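Local coordinates for protein EvdO1 (Micromonospora carbonacea, PDB 4XBZ) that probably acts as a metal-dependent oxygenase of the phytanoyl-CoA dioxygenase family, carrying out an oxidative cyclization in orthosomycin biosynthesis, at residues Arg87-Asp91 against Thr92-Leu96; Leu128-Met131 against Glu132-Gly136; Ala154-Leu157 against Ala158-Arg161; Gln283-Arg286 against Ser287-Met291; Pro319-Asp322 against Thr323-Phe326. All coordinates share one frame; numbering follows the deposited sequence.

Contact 1: Arg87-Asp91 against Thr92-Leu96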
loop_
_atom_site.group_PDB
_atom_site.type_symbol
_atom_site.label_atom_id
_atom_site.label_comp_id
_atom_site.label_asym_id
_atom_site.label_seq_id
_atom_site.Cartn_x
_atom_site.Cartn_y
_atom_site.Cartn_z
ATOM N N ARG A 87 6.112 12.273 38.551
ATOM C CA ARG A 87 6.479 10.881 38.738
ATOM C C ARG A 87 5.230 10.022 38.743
ATOM O O ARG A 87 5.064 9.125 39.576
ATOM C CB ARG A 87 7.277 10.710 40.015
ATOM C CG ARG A 87 8.455 11.618 40.011
ATOM C CD ARG A 87 9.396 11.407 41.154
ATOM N NE ARG A 87 10.459 12.385 40.985
ATOM C CZ ARG A 87 11.572 12.171 40.291
ATOM N NH1 ARG A 87 11.809 10.981 39.748
ATOM N NH2 ARG A 87 12.462 13.146 40.171
ATOM N N SER A 88 4.334 10.339 37.820
ATOM C CA SER A 88 3.167 9.514 37.582
ATOM C C SER A 88 3.545 8.369 36.677
ATOM O O SER A 88 4.373 8.527 35.782
ATOM C CB SER A 88 2.036 10.317 36.947
ATOM O OG SER A 88 0.994 9.438 36.556
ATOM N N MET A 89 2.938 7.215 36.901
ATOM C CA MET A 89 3.133 6.097 35.999
ATOM C C MET A 89 1.981 6.038 35.015
ATOM O O MET A 89 1.913 5.148 34.171
ATOM C CB MET A 89 3.261 4.791 36.775
ATOM C CG MET A 89 4.464 4.775 37.707
ATOM S SD MET A 89 5.028 3.106 38.049
ATOM C CE MET A 89 5.433 2.562 36.400
ATOM N N GLU A 90 1.083 7.009 35.130
ATOM C CA GLU A 90 -0.075 7.095 34.268
ATOM C C GLU A 90 0.367 7.541 32.872
ATOM O O GLU A 90 0.938 8.622 32.717
ATOM C CB GLU A 90 -1.109 8.065 34.860
ATOM C CG GLU A 90 -2.427 8.152 34.101
ATOM C CD GLU A 90 -3.550 7.331 34.747
ATOM O OE1 GLU A 90 -3.810 7.504 35.972
ATOM O OE2 GLU A 90 -4.170 6.519 34.019
ATOM N N ASP A 91 0.116 6.695 31.872
ATOM C CA ASP A 91 0.456 6.993 30.479
ATOM C C ASP A 91 1.957 7.242 30.283
ATOM O O ASP A 91 2.364 7.915 29.331
ATOM C CB ASP A 91 -0.338 8.212 29.974
ATOM C CG ASP A 91 -1.821 7.919 29.795
ATOM O OD1 ASP A 91 -2.221 6.762 30.036
ATOM O OD2 ASP A 91 -2.579 8.837 29.389
ATOM N N THR A 92 2.781 6.700 31.168
ATOM C CA THR A 92 4.208 7.002 31.120
ATOM C C THR A 92 5.043 5.775 31.443
ATOM O O THR A 92 4.867 5.157 32.486
ATOM C CB THR A 92 4.576 8.153 32.090
ATOM O OG1 THR A 92 3.741 9.286 31.821
ATOM C CG2 THR A 92 6.016 8.572 31.904
ATOM N N VAL A 93 5.936 5.419 30.522
ATOM C CA VAL A 93 6.877 4.319 30.726
ATOM C C VAL A 93 8.112 4.832 31.450
ATOM O O VAL A 93 8.723 5.802 31.014
ATOM C CB VAL A 93 7.313 3.662 29.386
ATOM C CG1 VAL A 93 8.296 2.535 29.638
ATOM C CG2 VAL A 93 6.101 3.146 28.607
ATOM N N TRP A 94 8.471 4.172 32.547
ATOM C CA TRP A 94 9.594 4.579 33.396
ATOM C C TRP A 94 10.659 3.489 33.445
ATOM O O TRP A 94 10.334 2.311 33.473
ATOM C CB TRP A 94 9.113 4.894 34.827
ATOM C CG TRP A 94 8.442 6.227 34.983
ATOM C CD1 TRP A 94 7.169 6.546 34.630
ATOM C CD2 TRP A 94 9.013 7.419 35.537
ATOM N NE1 TRP A 94 6.909 7.860 34.923
ATOM C CE2 TRP A 94 8.026 8.420 35.481
ATOM C CE3 TRP A 94 10.265 7.734 36.079
ATOM C CZ2 TRP A 94 8.242 9.711 35.943
ATOM C CZ3 TRP A 94 10.481 9.011 36.535
ATOM C CH2 TRP A 94 9.474 9.991 36.460
ATOM N N THR A 95 11.924 3.886 33.482
ATOM C CA THR A 95 13.036 2.934 33.526
ATOM C C THR A 95 12.953 2.046 34.762
ATOM O O THR A 95 13.183 0.840 34.692
ATOM C CB THR A 95 14.409 3.655 33.512
ATOM O OG1 THR A 95 14.399 4.727 34.465
ATOM C CG2 THR A 95 14.686 4.222 32.150
ATOM N N LEU A 96 12.635 2.668 35.892
ATOM C CA LEU A 96 12.351 1.963 37.134
ATOM C C LEU A 96 11.126 2.614 37.741
ATOM O O LEU A 96 10.673 3.638 37.239
ATOM C CB LEU A 96 13.522 2.054 38.105
ATOM C CG LEU A 96 14.901 1.689 37.577
ATOM C CD1 LEU A 96 15.988 2.187 38.533
ATOM C CD2 LEU A 96 14.964 0.191 37.401
#
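Trp94 reaches back from strand 92-94, an outermost strand of the larger sheet beside strand 105-109, and its indole meets Arg87 and Ser88 in the connection that leaves helix 66-86. With CG turned away from the carbonyl carbon and beside the backbone N (chi1 -78°), the ring swings toward that loop. Past CB and CG, CD1 faces the side chain of Met89, whose CG lies 4.5 Å from Trp94 CD1. The next atom, NE1, donates to Ser88 O at 2.8 Å, a bent bond (134° at the hydrogen) in which the oxygen sits out of the indole plane. CZ2 approaches Arg87 CA at 3.5 Å, and at the far rim Trp94 CZ3 is 4.0 Å from Arg87 NH1, the guanidinium and ring planes 46° apart. Met89 to Thr92 form a type II beta turn whose closing bond, Thr92 N to Met89 O at 3.5 Å, is weak. Thr92 OG1 bonds to Glu90 O at 3.0 Å, from above the carbonyl plane, and Ser88 OG takes the N-H of Glu90 at 2.8 Å in an ST turn. Side-chain bonds thus supplement the weak closing bond, and a loop carbonyl satisfies the buried indole N-H.

Contact 2: Leu128-Met131 against Glu132-Gly136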
loop_
_atom_site.group_PDB
_atom_site.type_symbol
_atom_site.label_atom_id
_atom_site.label_comp_id
_atom_site.label_asym_id
_atom_site.label_seq_id
_atom_site.Cartn_x
_atom_site.Cartn_y
_atom_site.Cartn_z
ATOM N N LEU A 128 -0.551 12.760 6.232
ATOM C CA LEU A 128 -1.732 11.939 5.940
ATOM C C LEU A 128 -1.893 11.550 4.450
ATOM O O LEU A 128 -2.346 10.449 4.141
ATOM C CB LEU A 128 -2.981 12.662 6.418
ATOM C CG LEU A 128 -3.048 12.903 7.920
ATOM C CD1 LEU A 128 -4.231 13.807 8.238
ATOM C CD2 LEU A 128 -3.170 11.575 8.665
ATOM N N ARG A 129 -1.500 12.434 3.534
ATOM C CA ARG A 129 -1.557 12.085 2.118
ATOM C C ARG A 129 -0.530 11.018 1.767
ATOM O O ARG A 129 -0.770 10.202 0.865
ATOM C CB ARG A 129 -1.370 13.319 1.225
ATOM C CG ARG A 129 -2.676 14.092 1.039
ATOM C CD ARG A 129 -2.667 14.995 -0.192
ATOM N NE ARG A 129 -2.081 16.307 0.067
ATOM C CZ ARG A 129 -2.684 17.279 0.751
ATOM N NH1 ARG A 129 -3.893 17.089 1.273
ATOM N NH2 ARG A 129 -2.070 18.445 0.925
ATOM N N ILE A 130 0.606 11.023 2.466
ATOM C CA ILE A 130 1.592 9.966 2.289
ATOM C C ILE A 130 1.048 8.660 2.842
ATOM O O ILE A 130 1.092 7.629 2.160
ATOM C CB ILE A 130 2.924 10.268 2.986
ATOM C CG1 ILE A 130 3.649 11.423 2.297
ATOM C CG2 ILE A 130 3.791 9.011 3.002
ATOM C CD1 ILE A 130 4.782 11.999 3.137
ATOM N N MET A 131 0.554 8.712 4.083
ATOM C CA MET A 131 -0.075 7.561 4.725
ATOM C C MET A 131 -1.193 6.976 3.879
ATOM O O MET A 131 -1.306 5.760 3.745
ATOM C CB MET A 131 -0.622 7.932 6.113
ATOM C CG MET A 131 0.456 8.066 7.202
ATOM S SD MET A 131 1.420 6.551 7.464
ATOM C CE MET A 131 2.804 6.841 6.376
ATOM N N GLU A 132 -2.013 7.841 3.297
ATOM C CA GLU A 132 -3.094 7.362 2.452
ATOM C C GLU A 132 -2.588 6.586 1.245
ATOM O O GLU A 132 -3.228 5.628 0.838
ATOM C CB GLU A 132 -3.978 8.505 1.967
ATOM C CG GLU A 132 -5.369 8.012 1.625
ATOM C CD GLU A 132 -5.946 8.647 0.384
ATOM O OE1 GLU A 132 -5.149 9.105 -0.470
ATOM O OE2 GLU A 132 -7.200 8.693 0.275
ATOM N N GLN A 133 -1.457 6.995 0.669
ATOM C CA GLN A 133 -0.883 6.251 -0.450
ATOM C C GLN A 133 -0.294 4.924 0.029
ATOM O O GLN A 133 -0.318 3.929 -0.701
ATOM C CB GLN A 133 0.190 7.072 -1.184
ATOM C CG GLN A 133 -0.371 8.026 -2.228
ATOM C CD GLN A 133 -1.306 7.332 -3.242
ATOM O OE1 GLN A 133 -0.858 6.547 -4.094
ATOM N NE2 GLN A 133 -2.604 7.643 -3.167
ATOM N N LEU A 134 0.211 4.901 1.257
ATOM C CA LEU A 134 0.925 3.727 1.746
ATOM C C LEU A 134 0.019 2.755 2.484
ATOM O O LEU A 134 0.053 1.559 2.244
ATOM C CB LEU A 134 2.085 4.154 2.645
ATOM C CG LEU A 134 3.176 4.993 1.965
ATOM C CD1 LEU A 134 4.320 5.287 2.932
ATOM C CD2 LEU A 134 3.697 4.292 0.729
ATOM N N VAL A 135 -0.791 3.277 3.389
ATOM C CA VAL A 135 -1.668 2.451 4.193
ATOM C C VAL A 135 -2.994 2.250 3.463
ATOM O O VAL A 135 -3.673 1.246 3.658
ATOM C CB VAL A 135 -1.892 3.097 5.620
ATOM C CG1 VAL A 135 -2.942 2.361 6.417
ATOM C CG2 VAL A 135 -0.577 3.136 6.412
ATOM N N GLY A 136 -3.350 3.192 2.596
ATOM C CA GLY A 136 -4.641 3.143 1.934
ATOM C C GLY A 136 -5.645 4.181 2.434
ATOM O O GLY A 136 -5.421 4.847 3.457
HETATM O O HOH W 1 -2.805 10.618 -1.113
#
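Ile130 and Leu134, one turn apart on helix 125-134, lie side by side and point the same way, forming a continuous apolar ridge. Ile130 CG2, anti to its own backbone N, fits against Leu134 CD1 at 3.8 Å, while Leu134 CG settles over Ile130 O at 3.4 Å. Met131 supplies the second bump. Its chain bends at both chi2 (-59°) and chi3, curling the thioether over the next turn, where CE meets Leu134 CD1 at 4.1 Å and SD meets Val135 CG2 at 4.1 Å. Leu134 CD1 nestles against both Ile130 CG2 and Met131 CE, the three methyls closing a compact triangular cluster. This face packs on the main sheet, against Leu237, Ile179 and Tyr261 of three of its strands. Were Leu134 cut back to an alanine, a gap would probably open beside the Ile130-Met131 pair, toward Leu237 and Ile179, and Met131 CE would lose one of its neighbours. On the polar face a water donates to both Arg129 O and Glu132 OE1, bridging one turn. Near the helix end Met131 O gathers several N-H groups: a short, straight bond from Val135 N at 2.6 Å, with weak ones from Leu134 N and from Gly136 N, where phi turns positive. The helix is thus two-faced: its apolar ridge is buried on the sheet, while Glu132 meets water and, weakly, Thr50 of the second subunit, and Gln133 bonds weakly to Pro46 of that subunit.

Contact 3: Ala154-Leu157 against Ala158-Arg161. With NI (nickel (II) ion), chain I.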
loop_
_atom_site.group_PDB
_atom_site.type_symbol
_atom_site.label_atom_id
_atom_site.label_comp_id
_atom_site.label_asym_id
_atom_site.label_seq_id
_atom_site.Cartn_x
_atom_site.Cartn_y
_atom_site.Cartn_z
ATOM N N ALA A 154 21.701 5.899 27.757
ATOM C CA ALA A 154 20.590 5.007 27.432
ATOM C C ALA A 154 21.106 3.625 27.048
ATOM O O ALA A 154 22.093 3.497 26.313
ATOM C CB ALA A 154 19.757 5.586 26.308
ATOM N N PRO A 155 20.435 2.577 27.540
ATOM C CA PRO A 155 20.839 1.218 27.171
ATOM C C PRO A 155 20.556 0.896 25.690
ATOM O O PRO A 155 19.728 1.540 25.024
ATOM C CB PRO A 155 19.988 0.343 28.091
ATOM C CG PRO A 155 18.785 1.140 28.353
ATOM C CD PRO A 155 19.229 2.587 28.377
ATOM N N ARG A 156 21.264 -0.107 25.188
ATOM C CA ARG A 156 21.064 -0.621 23.839
ATOM C C ARG A 156 19.593 -0.994 23.534
ATOM O O ARG A 156 18.898 -1.586 24.375
ATOM C CB ARG A 156 21.979 -1.826 23.649
ATOM C CG ARG A 156 21.795 -2.575 22.364
ATOM C CD ARG A 156 22.653 -3.819 22.381
ATOM N NE ARG A 156 22.534 -4.560 21.137
ATOM C CZ ARG A 156 23.194 -5.677 20.872
ATOM N NH1 ARG A 156 24.025 -6.184 21.777
ATOM N NH2 ARG A 156 23.027 -6.282 19.696
ATOM N N LEU A 157 19.118 -0.604 22.351
ATOM C CA LEU A 157 17.797 -1.036 21.851
ATOM C C LEU A 157 17.979 -2.317 21.052
ATOM O O LEU A 157 18.534 -2.301 19.954
ATOM C CB LEU A 157 17.134 0.043 20.975
ATOM C CG LEU A 157 15.641 -0.109 20.624
ATOM C CD1 LEU A 157 14.766 0.025 21.876
ATOM C CD2 LEU A 157 15.170 0.874 19.519
ATOM N N ALA A 158 17.552 -3.429 21.633
ATOM C CA ALA A 158 17.700 -4.731 21.007
ATOM C C ALA A 158 16.905 -4.781 19.707
ATOM O O ALA A 158 15.860 -4.127 19.588
ATOM C CB ALA A 158 17.243 -5.835 21.955
ATOM N N TRP A 159 17.424 -5.542 18.743
ATOM C CA TRP A 159 16.747 -5.784 17.478
ATOM C C TRP A 159 15.383 -6.457 17.656
ATOM O O TRP A 159 15.255 -7.510 18.297
ATOM C CB TRP A 159 17.617 -6.640 16.575
ATOM C CG TRP A 159 18.922 -6.020 16.232
ATOM C CD1 TRP A 159 20.118 -6.224 16.859
ATOM C CD2 TRP A 159 19.176 -5.091 15.172
ATOM N NE1 TRP A 159 21.096 -5.487 16.253
ATOM C CE2 TRP A 159 20.548 -4.782 15.212
ATOM C CE3 TRP A 159 18.376 -4.494 14.192
ATOM C CZ2 TRP A 159 21.145 -3.903 14.310
ATOM C CZ3 TRP A 159 18.970 -3.619 13.294
ATOM C CH2 TRP A 159 20.344 -3.334 13.361
ATOM N N HIS A 160 14.363 -5.855 17.061
ATOM C CA HIS A 160 13.013 -6.338 17.259
ATOM C C HIS A 160 12.111 -5.897 16.123
ATOM O O HIS A 160 12.398 -4.927 15.421
ATOM C CB HIS A 160 12.463 -5.819 18.592
ATOM C CG HIS A 160 12.238 -4.338 18.599
ATOM N ND1 HIS A 160 13.273 -3.427 18.586
ATOM C CD2 HIS A 160 11.096 -3.606 18.583
ATOM C CE1 HIS A 160 12.781 -2.199 18.578
ATOM N NE2 HIS A 160 11.461 -2.281 18.575
ATOM N N ARG A 161 11.021 -6.631 15.948
ATOM C CA ARG A 161 9.866 -6.149 15.211
ATOM C C ARG A 161 8.913 -5.489 16.194
ATOM O O ARG A 161 8.910 -5.826 17.378
ATOM C CB ARG A 161 9.159 -7.290 14.490
ATOM C CG ARG A 161 9.776 -7.709 13.177
ATOM C CD ARG A 161 8.901 -8.790 12.526
ATOM N NE ARG A 161 9.277 -9.017 11.136
ATOM C CZ ARG A 161 8.957 -10.106 10.441
ATOM N NH1 ARG A 161 8.252 -11.079 11.011
ATOM N NH2 ARG A 161 9.337 -10.217 9.170
HETATM NI NI NI I . 10.399 -0.298 17.640
#
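His160 and Leu157 meet on strand 157-160, at the edge of the smaller sheet of the double-stranded beta helix, the fold that carries the metal site. His160 NE2 binds the nickel ion at 2.4 Å; Asp162 and His244 bind it too, giving the two-histidine, one-carboxylate triad familiar from this oxygenase superfamily. The imidazole is fixed from its other nitrogen, since ND1 donates to Ala158 O at 2.9 Å, with the histidine nitrogen in the carbonyl plane and an N-H...O angle of 149°. This bond spans two residues of one strand and is made possible by a chi1 of 68°, which places CG between the backbone N and the carbonyl carbon. With one nitrogen on the metal and the other on a carbonyl, rotation of the ring is restrained at both ends. Leu157 comes next: its CD2 lies near the ring plane of His160, 4.0 Å from CE1, the carbon between the two engaged nitrogens. Farther out, on the other side of the strand, the buried Trp159 lies nearly parallel to Trp220, and its backbone N-H is taken by Asn216. Arg156 runs out fully extended, and its guanidinium is held by the carbonyls of Leu215 and Ser218 around the end of helix 205-217, so the charge ends among backbone oxygens. There guanidinium and indole meet edge against edge with planes 88° apart, Arg156 NH2 standing 4.0 Å from Trp159 NE1.

Contact 4: Gln283-Arg286 against Ser287-Met291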
loop_
_atom_site.group_PDB
_atom_site.type_symbol
_atom_site.label_atom_id
_atom_site.label_comp_id
_atom_site.label_asym_id
_atom_site.label_seq_id
_atom_site.Cartn_x
_atom_site.Cartn_y
_atom_site.Cartn_z
ATOM N N GLN A 283 -12.953 9.586 14.388
ATOM C CA GLN A 283 -13.399 10.844 14.975
ATOM C C GLN A 283 -12.197 11.664 15.458
ATOM O O GLN A 283 -12.165 12.887 15.286
ATOM C CB GLN A 283 -14.363 10.605 16.141
ATOM C CG GLN A 283 -15.768 10.091 15.789
ATOM C CD GLN A 283 -16.742 10.350 16.934
ATOM O OE1 GLN A 283 -16.985 11.500 17.297
ATOM N NE2 GLN A 283 -17.263 9.288 17.533
ATOM N N VAL A 284 -11.227 10.986 16.070
ATOM C CA VAL A 284 -9.959 11.620 16.435
ATOM C C VAL A 284 -9.292 12.241 15.185
ATOM O O VAL A 284 -8.914 13.420 15.193
ATOM C CB VAL A 284 -8.984 10.613 17.090
ATOM C CG1 VAL A 284 -7.610 11.249 17.308
ATOM C CG2 VAL A 284 -9.555 10.078 18.380
ATOM N N LEU A 285 -9.188 11.460 14.108
ATOM C CA LEU A 285 -8.550 11.936 12.877
ATOM C C LEU A 285 -9.250 13.177 12.323
ATOM O O LEU A 285 -8.604 14.171 11.951
ATOM C CB LEU A 285 -8.534 10.838 11.811
ATOM C CG LEU A 285 -7.732 11.172 10.550
ATOM C CD1 LEU A 285 -6.289 11.398 10.916
ATOM C CD2 LEU A 285 -7.829 10.078 9.479
ATOM N N ARG A 286 -10.576 13.112 12.260
ATOM C CA ARG A 286 -11.352 14.211 11.696
ATOM C C ARG A 286 -11.287 15.425 12.618
ATOM O O ARG A 286 -11.271 16.564 12.157
ATOM C CB ARG A 286 -12.807 13.784 11.455
ATOM C CG ARG A 286 -12.939 12.612 10.496
ATOM C CD ARG A 286 -14.374 12.183 10.317
ATOM N NE ARG A 286 -15.002 12.927 9.239
ATOM C CZ ARG A 286 -16.017 13.759 9.407
ATOM N NH1 ARG A 286 -16.530 13.941 10.618
ATOM N NH2 ARG A 286 -16.524 14.403 8.364
ATOM N N SER A 287 -11.226 15.174 13.921
ATOM C CA SER A 287 -11.106 16.258 14.868
ATOM C C SER A 287 -9.763 16.960 14.706
ATOM O O SER A 287 -9.704 18.187 14.730
ATOM C CB SER A 287 -11.275 15.752 16.290
ATOM O OG SER A 287 -11.130 16.829 17.195
ATOM N N CYS A 288 -8.689 16.191 14.518
ATOM C CA CYS A 288 -7.362 16.790 14.394
ATOM C C CYS A 288 -7.223 17.556 13.085
ATOM O O CYS A 288 -6.590 18.618 13.037
ATOM C CB CYS A 288 -6.258 15.732 14.498
ATOM S SG CYS A 288 -6.141 14.892 16.099
ATOM N N ILE A 289 -7.819 17.019 12.026
ATOM C CA ILE A 289 -7.727 17.665 10.730
ATOM C C ILE A 289 -8.419 19.013 10.809
ATOM O O ILE A 289 -7.910 20.009 10.293
ATOM C CB ILE A 289 -8.340 16.807 9.598
ATOM C CG1 ILE A 289 -7.458 15.589 9.316
ATOM C CG2 ILE A 289 -8.466 17.623 8.320
ATOM C CD1 ILE A 289 -8.044 14.602 8.342
ATOM N N GLN A 290 -9.559 19.049 11.489
ATOM C CA GLN A 290 -10.357 20.268 11.568
ATOM C C GLN A 290 -9.675 21.387 12.367
ATOM O O GLN A 290 -9.615 22.526 11.907
ATOM C CB GLN A 290 -11.731 19.968 12.170
ATOM C CG GLN A 290 -12.812 20.939 11.718
ATOM C CD GLN A 290 -14.197 20.515 12.171
ATOM O OE1 GLN A 290 -14.498 20.512 13.368
ATOM N NE2 GLN A 290 -15.042 20.133 11.215
ATOM N N MET A 291 -9.158 21.088 13.556
ATOM C CA MET A 291 -8.503 22.151 14.305
ATOM C C MET A 291 -7.210 22.611 13.614
ATOM O O MET A 291 -6.786 23.750 13.801
ATOM C CB MET A 291 -8.229 21.741 15.752
ATOM C CG MET A 291 -7.798 20.310 15.978
ATOM S SD MET A 291 -7.760 19.928 17.751
ATOM C CE MET A 291 -6.316 20.854 18.240
#
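Four successive i to i+4 backbone bonds, from the N-H groups of Ser287, Cys288, Ile289 and Gln290 to the carbonyls of Gln283, Val284, Leu285 and Arg286, carry helix 275-293 through this turn in regular alpha geometry, with Ser287 N at 2.8 Å from Gln283 O and Gln290 N at 3.1 Å from Arg286 O. On the side turned to helix 125-134, Leu285 and Ile289 meet one turn apart: the CD1 end of the isoleucine comes to 4.1 Å from Leu285 CG, and its CG1 lies over the carbonyl, 3.2 Å from Leu285 O. Leucine CG anti to the backbone N (chi1 -173°) and isoleucine CG1 beside it send the two chains across one another at a slant. Both also pack on Leu128 of helix 125-134, while the loop residues Tyr306 and Phe304 touch Leu285 and Ile289 respectively. A second apolar pair lies farther round the helix, where Val284 CG1 stands 4.1 Å from Cys288 SG; Val284 touches Phe326 and Cys288 packs on Ala119 of helix 116-121. The opposite chemistry appears at Arg286, which is exposed: its chain bends at chi3 (89°) and its guanidinium makes a cation-pi contact with Trp315. The inner faces are thus mainly apolar packing of sulfur and branched carbons, whereas the arginine charge lies at the surface, where it meets the ring of Trp315.

Contact 5: Pro319-Asp322 against Thr323-Phe326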
loop_
_atom_site.group_PDB
_atom_site.type_symbol
_atom_site.label_atom_id
_atom_site.label_comp_id
_atom_site.label_asym_id
_atom_site.label_seq_id
_atom_site.Cartn_x
_atom_site.Cartn_y
_atom_site.Cartn_z
ATOM N N PRO A 319 -21.669 8.837 19.956
ATOM C CA PRO A 319 -21.827 10.277 20.204
ATOM C C PRO A 319 -20.491 11.018 20.133
ATOM O O PRO A 319 -19.445 10.385 20.285
ATOM C CB PRO A 319 -22.417 10.324 21.618
ATOM C CG PRO A 319 -22.105 8.976 22.221
ATOM C CD PRO A 319 -22.160 8.024 21.085
ATOM N N GLU A 320 -20.539 12.328 19.888
ATOM C CA GLU A 320 -19.340 13.156 19.761
ATOM C C GLU A 320 -18.299 12.857 20.838
ATOM O O GLU A 320 -18.593 12.907 22.037
ATOM C CB GLU A 320 -19.705 14.643 19.822
ATOM C CG GLU A 320 -20.624 15.120 18.717
ATOM C CD GLU A 320 -20.040 14.906 17.344
ATOM O OE1 GLU A 320 -18.945 15.447 17.070
ATOM O OE2 GLU A 320 -20.677 14.195 16.536
ATOM N N ILE A 321 -17.083 12.535 20.408
ATOM C CA ILE A 321 -16.021 12.252 21.359
ATOM C C ILE A 321 -15.682 13.536 22.116
ATOM O O ILE A 321 -15.712 14.636 21.546
ATOM C CB ILE A 321 -14.752 11.676 20.672
ATOM C CG1 ILE A 321 -14.201 12.654 19.627
ATOM C CG2 ILE A 321 -15.046 10.312 20.052
ATOM C CD1 ILE A 321 -12.850 12.248 19.060
ATOM N N ASP A 322 -15.393 13.385 23.406
ATOM C CA ASP A 322 -15.018 14.511 24.253
ATOM C C ASP A 322 -13.535 14.439 24.606
ATOM O O ASP A 322 -13.074 15.139 25.504
ATOM C CB ASP A 322 -15.868 14.548 25.536
ATOM C CG ASP A 322 -15.822 13.236 26.327
ATOM O OD1 ASP A 322 -14.915 12.409 26.111
ATOM O OD2 ASP A 322 -16.701 13.028 27.192
ATOM N N THR A 323 -12.802 13.576 23.906
ATOM C CA THR A 323 -11.388 13.353 24.190
ATOM C C THR A 323 -10.654 12.768 22.987
ATOM O O THR A 323 -11.272 12.234 22.067
ATOM C CB THR A 323 -11.199 12.408 25.381
ATOM O OG1 THR A 323 -9.799 12.190 25.592
ATOM C CG2 THR A 323 -11.889 11.075 25.125
ATOM N N LEU A 324 -9.330 12.879 22.994
ATOM C CA LEU A 324 -8.528 12.290 21.933
ATOM C C LEU A 324 -7.815 11.046 22.436
ATOM O O LEU A 324 -7.010 10.456 21.733
ATOM C CB LEU A 324 -7.521 13.305 21.394
ATOM C CG LEU A 324 -8.134 14.556 20.755
ATOM C CD1 LEU A 324 -7.082 15.377 20.055
ATOM C CD2 LEU A 324 -9.226 14.180 19.772
ATOM N N ARG A 325 -8.111 10.639 23.660
ATOM C CA ARG A 325 -7.398 9.515 24.246
ATOM C C ARG A 325 -8.297 8.315 24.455
ATOM O O ARG A 325 -9.289 8.380 25.178
ATOM C CB ARG A 325 -6.758 9.923 25.564
ATOM C CG ARG A 325 -6.288 8.764 26.425
ATOM C CD ARG A 325 -6.001 9.253 27.853
ATOM N NE ARG A 325 -5.315 8.251 28.662
ATOM C CZ ARG A 325 -5.938 7.272 29.308
ATOM N NH1 ARG A 325 -7.260 7.160 29.220
ATOM N NH2 ARG A 325 -5.246 6.401 30.031
ATOM N N PHE A 326 -7.922 7.214 23.814
ATOM C CA PHE A 326 -8.670 5.973 23.887
ATOM C C PHE A 326 -7.755 4.837 24.222
ATOM O O PHE A 326 -7.072 4.301 23.353
ATOM C CB PHE A 326 -9.380 5.725 22.574
ATOM C CG PHE A 326 -10.444 6.713 22.317
ATOM C CD1 PHE A 326 -11.734 6.499 22.806
ATOM C CD2 PHE A 326 -10.153 7.893 21.657
ATOM C CE1 PHE A 326 -12.723 7.429 22.596
ATOM C CE2 PHE A 326 -11.134 8.835 21.454
ATOM C CZ PHE A 326 -12.430 8.602 21.920
#
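Ile321 carries CG1 between the backbone N and the carbonyl carbon (chi1 59°), which leaves CG2 anti to the carbonyl carbon and sets its two branches toward different partners beyond the bend. CG2 meets the end of the Phe326 ring, 3.6 Å from CZ, and CB follows at 4.0 Å from the same Phe326 atom; the two side chains cross nearly at right angles. The other branch extends on through CG1, bringing Ile321 CD1 to 3.4 Å from Thr323 O and to 4.2 Å from Leu324 CD2. Isoleucine thus sits in the concave side of the chain, between the phenylalanine and the leucine. Two residues on, Thr323 turns OG1 anti to its backbone N and accepts the N-H of Arg325 at 3.0 Å and 163°, an ST turn that bends this irregular tail following helix 275-293. Asp113 takes the N-H of Leu324 and is weakly bonded to Thr323 OG1, tying the turn to helix 111-114. A valine replacing Thr323 would probably leave the Arg325 N-H without its acceptor and weaken the bend that brings Phe326 back to Ile321. Ile321 and Phe326 both pack on Leu280 and Val284 of helix 275-293, so the tail packs against that helix through these apolar side chains. The guanidinium of Arg325 pairs with Asp91. The methyl Thr323 CG2 touches the carboxylate of its neighbour, 3.5 Å from Asp322 OD1.

Contact 2 is the buried member of the set and contact 4 partly buried; contacts 1, 3 and 5 lie at the surface. The two helical contacts rest on regular backbone bonds and apolar ridges, and they touch where Leu128 meets Leu285 and Ile289. Contact 1 is held by side-chain bonds to backbone, whereas contact 5 combines an ST turn with apolar packing round Ile321; the Asp91-Arg325 salt bridge joins the two. Contact 5 also packs on contact 4 through Val284, with a probable hydrogen bond from Ile321 N to Gln283 OE1. Contact 3 alone holds a metal ligand and touches none of the others, its nearest atoms about 6 Å from contact 1.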